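Local coordinates for protein neck and C-terminal motor domain of Kar3 (Candida glabrata, PDB 4GKR) that probably hydrolyses ATP to drive movement along microtubules as the motor subunit of a mitotic kinesin-14 that pairs with the noncatalytic protein Vik1, at residues I315-S320 against S329-S334. Numbering follows the deposited sequence.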
# COMPACT_ATOMS: atom_id res chain seq x y z
N ILE A 315 -17.67 10.52 -7.03
CA ILE A 315 -16.29 10.45 -6.56
C ILE A 315 -15.29 11.05 -7.55
O ILE A 315 -15.11 10.52 -8.63
CB ILE A 315 -15.92 9.00 -6.25
CG1 ILE A 315 -16.93 8.42 -5.25
CG2 ILE A 315 -14.49 8.91 -5.73
CD1 ILE A 315 -16.90 6.92 -5.14
N PRO A 316 -14.62 12.15 -7.16
CA PRO A 316 -13.76 12.88 -8.10
C PRO A 316 -12.37 12.24 -8.20
O PRO A 316 -11.40 12.75 -7.63
CB PRO A 316 -13.68 14.28 -7.48
CG PRO A 316 -13.97 14.07 -6.01
CD PRO A 316 -14.40 12.64 -5.78
N PHE A 317 -12.32 11.11 -8.90
CA PHE A 317 -11.07 10.42 -9.18
C PHE A 317 -10.11 11.35 -9.95
O PHE A 317 -8.93 11.43 -9.62
CB PHE A 317 -11.34 9.15 -10.00
CG PHE A 317 -12.01 8.05 -9.23
CD1 PHE A 317 -11.28 7.27 -8.32
CD2 PHE A 317 -13.36 7.78 -9.40
CE1 PHE A 317 -11.89 6.25 -7.61
CE2 PHE A 317 -13.98 6.76 -8.68
CZ PHE A 317 -13.23 6.00 -7.79
N ARG A 318 -10.64 12.07 -10.93
CA ARG A 318 -9.83 12.92 -11.79
C ARG A 318 -9.14 14.11 -11.08
O ARG A 318 -8.24 14.72 -11.64
CB ARG A 318 -10.69 13.43 -12.93
CG ARG A 318 -11.65 14.51 -12.50
CD ARG A 318 -12.56 14.86 -13.64
NE ARG A 318 -13.39 16.02 -13.37
CZ ARG A 318 -12.95 17.28 -13.38
NH1 ARG A 318 -11.65 17.53 -13.60
NH2 ARG A 318 -13.79 18.28 -13.15
N ASN A 319 -9.55 14.42 -9.86
CA ASN A 319 -8.96 15.52 -9.12
C ASN A 319 -7.45 15.39 -8.79
O ASN A 319 -6.83 16.36 -8.40
CB ASN A 319 -9.79 15.83 -7.85
CG ASN A 319 -10.97 16.75 -8.14
OD1 ASN A 319 -11.55 16.75 -9.23
ND2 ASN A 319 -11.33 17.56 -7.15
N SER A 320 -6.88 14.19 -8.93
CA SER A 320 -5.44 14.00 -8.80
C SER A 320 -4.97 12.79 -9.60
O SER A 320 -5.71 11.82 -9.82
CB SER A 320 -5.03 13.84 -7.33
OG SER A 320 -5.17 12.50 -6.86
N SER A 329 -8.91 0.15 -9.53
CA SER A 329 -8.60 -0.69 -8.39
C SER A 329 -9.13 -0.11 -7.07
O SER A 329 -8.77 -0.60 -5.99
CB SER A 329 -7.10 -0.94 -8.33
OG SER A 329 -6.75 -1.87 -9.34
N LEU A 330 -9.99 0.91 -7.14
CA LEU A 330 -10.62 1.45 -5.94
C LEU A 330 -12.16 1.38 -5.96
O LEU A 330 -12.75 1.42 -4.90
CB LEU A 330 -10.13 2.86 -5.62
CG LEU A 330 -8.63 3.15 -5.39
CD1 LEU A 330 -8.35 4.63 -5.64
CD2 LEU A 330 -8.11 2.70 -4.02
N ILE A 331 -12.81 1.27 -7.12
CA ILE A 331 -14.27 1.17 -7.15
C ILE A 331 -14.73 -0.27 -7.08
O ILE A 331 -13.92 -1.18 -7.20
CB ILE A 331 -14.94 1.75 -8.42
CG1 ILE A 331 -14.25 1.26 -9.68
CG2 ILE A 331 -15.10 3.26 -8.34
CD1 ILE A 331 -15.22 0.74 -10.71
N GLY A 332 -16.04 -0.45 -6.93
CA GLY A 332 -16.68 -1.76 -6.97
C GLY A 332 -16.25 -2.70 -5.86
O GLY A 332 -16.12 -2.31 -4.70
N SER A 333 -16.03 -3.95 -6.24
CA SER A 333 -15.66 -4.99 -5.30
C SER A 333 -14.21 -4.85 -4.79
O SER A 333 -13.77 -5.61 -3.93
CB SER A 333 -15.86 -6.34 -5.97
OG SER A 333 -15.31 -6.34 -7.28
N SER A 334 -13.48 -3.86 -5.31
CA SER A 334 -12.07 -3.67 -4.97
C SER A 334 -11.78 -3.65 -3.48
O SER A 334 -12.55 -3.11 -2.71
CB SER A 334 -11.53 -2.39 -5.63
OG SER A 334 -11.54 -2.52 -7.03
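Phe317 holds its CG anti to the carbonyl carbon (chi1 -71°), which carries the ring across to the 329-334 loop, where Ile331, with CG2 likewise anti to its own carbonyl carbon, presents that methyl to the ring. The two loops flank helix 321-326 in the kinesin motor domain, a P-loop NTPase fold; the second runs directly into strand 335-342 of the large mixed sheet. Their CA atoms come no nearer than 9.5 Å, between Phe317 and Leu330, so the gap is bridged by side chains, without any hydrogen bond across it. The ring tip does most of the touching: Phe317 CZ lies 3.4 Å from Ile331 CG2, and the two side chains cross at about a right angle. The methyl meets the ring obliquely, neither stacked over it nor in line with it. Leu330 comes instead at the ring edge, near its plane, its CB 4.3 Å from Phe317 CE1. From the same loop as the ring, Ile315 CG2 sits 3.7 Å above the plane of one face of Phe317, nearer the periphery than the centre. These apolar groups tie the contact to its surroundings, since Ile315 also packs on Val301 and Leu305 of helix 291-306, while Leu330 reaches Cys109 and Phe111 of strand 108-113. The backbone on each side is turned tightly. Pro316 centres an inverse gamma turn, with Phe317 N bonded to Ile315 O at 2.9 Å, and Ser320 follows as the N-cap residue of helix 321-326. Ile331 to Ser334 form a type II' beta turn, with Gly332 at positive phi. The weak bond from Ser334 N to Ile331 O is supplemented by the side chain: Ser334 OG donates to the same Ile331 O at 2.7 Å, in the carbonyl plane, with a C=O...OG angle of 159°.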